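Local atomic coordinates of processed glycerol phosphate lipoteichoic acid synthase 2 (Bacillus subtilis, PDB entry 2W8D), a protein that belongs to the sulfatase family of the alkaline phosphatase clan and binds a magnesium ion in its C-terminal domain. Residues 207-212 / 228-233; 43-48 / 222-227. One frame throughout, in Å; residues are numbered along the deposited sequence.

Contact 1. Residues 207-212 / 228-233; sequences GDTDFP and AHYLDQ
The loop that leads from strand 189-194 into helix 219-244 folds back over that helix, and F211 of the loop lies on the imidazole of H229. The two rings make an offset stack, with centroids 4.2 Å apart and planes inclined at 28°. CD1 of F211 sits over the middle of the imidazole, 3.3 Å from H229 ND1, while H229 CB lies over the face of the phenyl ring as a CH-pi contact. CG of H229 is anti to the backbone N (chi1 -177°), beside the carbonyl carbon, on a CB directed at the loop. Both ring nitrogens have partners: H229 ND1 is hydrogen-bonded to V56 O, and H229 NE2 to a water whose oxygen lies in the ring plane, 2.6 Å from NE2. That water donates to D210 OD1 at 2.7 Å, bridging a carboxylate and an imidazole whose own atoms, D210 OD1 and H229 NE2, stay 4.1 Å apart. In a sulfatase-type alpha/beta fold, where helices pack beside a central sheet, this is an outer layer in which a connecting loop covers a helix. One turn along the helix from H229, Q233 OE1 lies 2.9 Å from T209 OG1 of the loop; the same Q233 oxygen accepts a hydrogen bond from K172 NZ. The edge of the Y230 ring meets the D208 backbone: D208 O lies near the ring plane, 3.4 Å from Y230 CD1. Beyond that edge the Y230 hydroxyl is hydrogen-bonded to K172 N, and D208 forms a salt bridge with K170.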
loop_
_atom_site.group_PDB
_atom_site.type_symbol
_atom_site.label_atom_id
_atom_site.label_comp_id
_atom_site.label_asym_id
_atom_site.label_seq_id
_atom_site.Cartn_x
_atom_site.Cartn_y
_atom_site.Cartn_z
ATOM N N GLY A 207 21.483 6.273 20.080
ATOM C CA GLY A 207 22.033 6.281 18.742
ATOM C C GLY A 207 21.486 5.063 18.043
ATOM O O GLY A 207 22.179 4.060 17.902
ATOM N N ASP A 208 20.227 5.138 17.628
ATOM C CA ASP A 208 19.648 4.102 16.778
ATOM C C ASP A 208 19.903 4.326 15.292
ATOM O O ASP A 208 19.805 3.392 14.494
ATOM C CB ASP A 208 18.165 3.916 17.066
ATOM C CG ASP A 208 17.920 2.820 18.084
ATOM O OD1 ASP A 208 18.886 2.123 18.501
ATOM O OD2 ASP A 208 16.748 2.650 18.470
ATOM N N THR A 209 20.248 5.557 14.931
ATOM C CA THR A 209 20.757 5.825 13.596
ATOM C C THR A 209 21.756 6.989 13.649
ATOM O O THR A 209 21.795 7.745 14.629
ATOM C CB THR A 209 19.585 5.965 12.543
ATOM O OG1 THR A 209 19.750 4.983 11.504
ATOM C CG2 THR A 209 19.435 7.409 11.963
ATOM N N ASP A 210 22.600 7.089 12.627
ATOM C CA ASP A 210 23.688 8.081 12.621
ATOM C C ASP A 210 23.444 9.254 11.667
ATOM O O ASP A 210 24.286 10.155 11.533
ATOM C CB ASP A 210 25.024 7.409 12.285
ATOM C CG ASP A 210 24.957 6.565 11.013
ATOM O OD1 ASP A 210 23.914 5.898 10.769
ATOM O OD2 ASP A 210 25.964 6.561 10.267
ATOM N N PHE A 211 22.297 9.242 11.008
ATOM C CA PHE A 211 22.021 10.216 9.960
ATOM C C PHE A 211 21.837 11.636 10.492
ATOM O O PHE A 211 21.233 11.816 11.533
ATOM C CB PHE A 211 20.770 9.779 9.200
ATOM C CG PHE A 211 20.750 10.220 7.778
ATOM C CD1 PHE A 211 21.559 9.594 6.837
ATOM C CD2 PHE A 211 19.922 11.272 7.375
ATOM C CE1 PHE A 211 21.550 10.008 5.516
ATOM C CE2 PHE A 211 19.896 11.698 6.049
ATOM C CZ PHE A 211 20.719 11.079 5.118
ATOM N N PRO A 212 22.332 12.652 9.765
ATOM C CA PRO A 212 22.020 14.027 10.162
ATOM C C PRO A 212 20.533 14.384 9.991
ATOM O O PRO A 212 19.803 13.754 9.201
ATOM C CB PRO A 212 22.851 14.862 9.194
ATOM C CG PRO A 212 22.960 14.017 7.998
ATOM C CD PRO A 212 23.134 12.619 8.531
ATOM N N ALA A 228 13.353 7.980 8.383
ATOM C CA ALA A 228 13.302 7.358 7.055
ATOM C C ALA A 228 14.603 6.546 6.803
ATOM O O ALA A 228 14.556 5.443 6.269
ATOM C CB ALA A 228 13.098 8.400 5.961
ATOM N N HIS A 229 15.739 7.104 7.191
ATOM C CA HIS A 229 17.037 6.451 7.012
ATOM C C HIS A 229 17.039 5.174 7.844
ATOM O O HIS A 229 17.446 4.148 7.354
ATOM C CB HIS A 229 18.188 7.407 7.407
ATOM C CG HIS A 229 19.573 6.857 7.188
ATOM N ND1 HIS A 229 20.155 6.755 5.942
ATOM C CD2 HIS A 229 20.509 6.420 8.068
ATOM C CE1 HIS A 229 21.383 6.274 6.064
ATOM N NE2 HIS A 229 21.621 6.069 7.345
ATOM N N TYR A 230 16.516 5.234 9.073
ATOM C CA TYR A 230 16.380 4.056 9.912
ATOM C C TYR A 230 15.490 2.951 9.260
ATOM O O TYR A 230 15.861 1.745 9.257
ATOM C CB TYR A 230 15.895 4.451 11.326
ATOM C CG TYR A 230 15.700 3.271 12.261
ATOM C CD1 TYR A 230 16.754 2.788 13.041
ATOM C CD2 TYR A 230 14.473 2.608 12.325
ATOM C CE1 TYR A 230 16.583 1.695 13.880
ATOM C CE2 TYR A 230 14.283 1.534 13.143
ATOM C CZ TYR A 230 15.352 1.071 13.912
ATOM O OH TYR A 230 15.166 0.007 14.721
ATOM N N LEU A 231 14.332 3.351 8.741
ATOM C CA LEU A 231 13.440 2.467 7.976
ATOM C C LEU A 231 14.221 1.771 6.841
ATOM O O LEU A 231 14.119 0.563 6.656
ATOM C CB LEU A 231 12.248 3.258 7.397
ATOM C CG LEU A 231 11.172 2.457 6.632
ATOM C CD1 LEU A 231 10.780 1.135 7.331
ATOM C CD2 LEU A 231 9.894 3.253 6.379
ATOM N N ASP A 232 14.999 2.548 6.107
ATOM C CA ASP A 232 15.779 2.020 5.003
ATOM C C ASP A 232 16.806 0.945 5.427
ATOM O O ASP A 232 16.943 -0.065 4.767
ATOM C CB ASP A 232 16.481 3.153 4.286
ATOM C CG ASP A 232 17.161 2.706 3.018
ATOM O OD1 ASP A 232 16.403 2.499 2.035
ATOM O OD2 ASP A 232 18.430 2.589 2.999
ATOM N N GLN A 233 17.501 1.157 6.533
ATOM C CA GLN A 233 18.382 0.124 7.094
ATOM C C GLN A 233 17.640 -1.141 7.502
ATOM O O GLN A 233 18.157 -2.238 7.326
ATOM C CB GLN A 233 19.199 0.689 8.254
ATOM C CG GLN A 233 20.116 1.844 7.800
ATOM C CD GLN A 233 20.914 2.495 8.932
ATOM O OE1 GLN A 233 20.462 2.568 10.079
ATOM N NE2 GLN A 233 22.111 2.974 8.606
HETATM O O HOH W 1 24.112 5.673 8.067
#

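Contact 2. Residues 43-48 / 222-227; sequences QSFIID and DNYFQS
Y224 reaches from helix 219-244 to the loop after strand 33-39, where its hydroxyl accepts a hydrogen bond from the backbone N-H of Q43. Q43 N and Y224 OH are 3.1 Å apart, and the bond is bent, with an N-H...O angle of 147°. The same hydroxyl is hydrogen-bonded to S41 O, so two backbone groups of this loop grip a single phenol oxygen. CG of Y224 stands anti to the backbone N (chi1 -172°), beside the carbonyl carbon, on a CB directed at the loop. At the ring's edge, near its plane, I46 CG1 packs 3.4 Å from Y224 CE2. Next to it F45 CZ approaches Y224 CE2 at 3.8 Å; these two rings are nearly parallel, at 21°, but displaced, with little face-to-face stacking. I46 also touches the next helix residue, its CD1 standing 3.6 Å from F225 CE1, and F225 CE1 in turn meets the edge of the F45 ring. Farther out, F202 meets Y224 edge-to-face, while helix 267-273 touches both F45 and F225 through V273. Within the loop, residues 44-46 form a short 3-10 segment, in which I46 N bonds to Q43 O at 3.2 Å. The Y224 side chain lies about 10 Å from the magnesium ion, and E40, a ligand of that ion, lies only three residues before Q43 in the chain. A metal ligand at the end of a core strand, followed by a loop packed on a helix, fits the alkaline phosphatase-like fold.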
loop_
_atom_site.group_PDB
_atom_site.type_symbol
_atom_site.label_atom_id
_atom_site.label_comp_id
_atom_site.label_asym_id
_atom_site.label_seq_id
_atom_site.Cartn_x
_atom_site.Cartn_y
_atom_site.Cartn_z
ATOM N N GLN A 43 7.066 8.805 1.686
ATOM C CA GLN A 43 6.612 9.453 0.418
ATOM C C GLN A 43 7.704 9.305 -0.641
ATOM O O GLN A 43 8.880 9.229 -0.315
ATOM C CB GLN A 43 6.286 10.945 0.648
ATOM C CG GLN A 43 5.089 11.165 1.594
ATOM C CD GLN A 43 4.889 12.607 2.052
ATOM O OE1 GLN A 43 4.641 13.521 1.234
ATOM N NE2 GLN A 43 4.960 12.818 3.361
ATOM N N SER A 44 7.302 9.319 -1.904
ATOM C CA SER A 44 8.207 9.126 -3.019
ATOM C C SER A 44 9.275 10.213 -3.143
ATOM O O SER A 44 10.324 9.940 -3.692
ATOM C CB SER A 44 7.420 9.029 -4.339
ATOM O OG SER A 44 6.669 7.809 -4.434
ATOM N N PHE A 45 9.030 11.433 -2.661
ATOM C CA PHE A 45 10.072 12.468 -2.769
ATOM C C PHE A 45 11.388 12.088 -2.085
ATOM O O PHE A 45 12.441 12.581 -2.475
ATOM C CB PHE A 45 9.603 13.862 -2.314
ATOM C CG PHE A 45 9.602 14.053 -0.825
ATOM C CD1 PHE A 45 10.723 14.516 -0.175
ATOM C CD2 PHE A 45 8.469 13.778 -0.076
ATOM C CE1 PHE A 45 10.714 14.675 1.228
ATOM C CE2 PHE A 45 8.448 13.961 1.287
ATOM C CZ PHE A 45 9.580 14.384 1.946
ATOM N N ILE A 46 11.302 11.243 -1.065
ATOM C CA ILE A 46 12.449 10.705 -0.354
ATOM C C ILE A 46 13.396 9.859 -1.212
ATOM O O ILE A 46 14.601 9.812 -0.941
ATOM C CB ILE A 46 11.993 9.866 0.864
ATOM C CG1 ILE A 46 11.687 10.827 2.008
ATOM C CG2 ILE A 46 13.069 9.041 1.367
ATOM C CD1 ILE A 46 12.854 11.837 2.276
ATOM N N ILE A 47 12.845 9.192 -2.225
ATOM C CA ILE A 47 13.629 8.359 -3.126
ATOM C C ILE A 47 14.594 9.247 -3.904
ATOM O O ILE A 47 14.187 10.227 -4.545
ATOM C CB ILE A 47 12.720 7.526 -4.056
ATOM C CG1 ILE A 47 11.830 6.574 -3.256
ATOM C CG2 ILE A 47 13.542 6.708 -5.028
ATOM C CD1 ILE A 47 12.559 5.690 -2.225
ATOM N N ASP A 48 15.872 8.952 -3.762
ATOM C CA ASP A 48 16.976 9.693 -4.388
ATOM C C ASP A 48 17.294 10.999 -3.751
ATOM O O ASP A 48 18.174 11.696 -4.230
ATOM C CB ASP A 48 16.808 9.846 -5.907
ATOM C CG ASP A 48 17.022 8.525 -6.632
ATOM O OD1 ASP A 48 17.704 7.645 -6.067
ATOM O OD2 ASP A 48 16.495 8.336 -7.739
ATOM N N ASP A 222 12.603 18.085 9.735
ATOM C CA ASP A 222 14.009 17.769 10.024
ATOM C C ASP A 222 14.231 16.320 10.441
ATOM O O ASP A 222 15.195 15.713 9.995
ATOM C CB ASP A 222 14.608 18.691 11.102
ATOM C CG ASP A 222 14.788 20.130 10.618
ATOM O OD1 ASP A 222 14.581 20.410 9.415
ATOM O OD2 ASP A 222 15.139 20.998 11.451
ATOM N N ASN A 223 13.327 15.773 11.264
ATOM C CA ASN A 223 13.509 14.437 11.858
ATOM C C ASN A 223 12.957 13.333 10.970
ATOM O O ASN A 223 13.282 12.146 11.134
ATOM C CB ASN A 223 12.853 14.365 13.237
ATOM C CG ASN A 223 13.586 15.199 14.270
ATOM O OD1 ASN A 223 14.732 15.604 14.077
ATOM N ND2 ASN A 223 12.918 15.475 15.367
ATOM N N TYR A 224 12.108 13.727 10.030
ATOM C CA TYR A 224 11.604 12.794 9.047
ATOM C C TYR A 224 12.764 12.005 8.412
ATOM O O TYR A 224 12.678 10.799 8.275
ATOM C CB TYR A 224 10.856 13.565 7.975
ATOM C CG TYR A 224 10.122 12.691 7.001
ATOM C CD1 TYR A 224 9.019 11.914 7.403
ATOM C CD2 TYR A 224 10.525 12.630 5.671
ATOM C CE1 TYR A 224 8.349 11.105 6.487
ATOM C CE2 TYR A 224 9.851 11.828 4.746
ATOM C CZ TYR A 224 8.765 11.081 5.145
ATOM O OH TYR A 224 8.111 10.329 4.194
ATOM N N PHE A 225 13.818 12.711 8.010
ATOM C CA PHE A 225 14.885 12.127 7.217
ATOM C C PHE A 225 15.678 11.105 7.994
ATOM O O PHE A 225 16.150 10.158 7.392
ATOM C CB PHE A 225 15.855 13.187 6.677
ATOM C CG PHE A 225 15.191 14.209 5.832
ATOM C CD1 PHE A 225 14.821 13.908 4.507
ATOM C CD2 PHE A 225 14.904 15.475 6.341
ATOM C CE1 PHE A 225 14.168 14.857 3.695
ATOM C CE2 PHE A 225 14.239 16.426 5.532
ATOM C CZ PHE A 225 13.880 16.107 4.211
ATOM N N GLN A 226 15.822 11.318 9.310
ATOM C CA GLN A 226 16.455 10.366 10.215
ATOM C C GLN A 226 15.677 9.075 10.401
ATOM O O GLN A 226 16.262 7.995 10.338
ATOM C CB GLN A 226 16.674 10.991 11.590
ATOM C CG GLN A 226 17.611 12.153 11.576
ATOM C CD GLN A 226 18.229 12.404 12.927
ATOM O OE1 GLN A 226 17.750 11.902 13.942
ATOM N NE2 GLN A 226 19.305 13.181 12.952
ATOM N N SER A 227 14.367 9.162 10.642
ATOM C CA SER A 227 13.602 7.925 10.804
ATOM C C SER A 227 13.384 7.219 9.474
ATOM O O SER A 227 13.280 5.995 9.431
ATOM C CB SER A 227 12.291 8.103 11.594
ATOM O OG SER A 227 11.695 9.326 11.256
#

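In the fold
After helix 6-17 the chain runs through strand 33-39 into the loop with 43-48, whose partner comes only some 174 residues later, after strands 70-76, 125-130, 150-152 and 189-194. Beyond the last of these comes the loop 207-212, and then helix 219-244 supplies both remaining segments: 222-227 closes the long loop of contact 2, and 228-233, directly following it on the helix, closes the short loop of contact 1. The segments alternate, so the two loops cross. Their centres are 10 Å apart and they touch through Q226, packed against F211 and P212. One helix is thus tied to the loop after a core strand and to its own incoming loop.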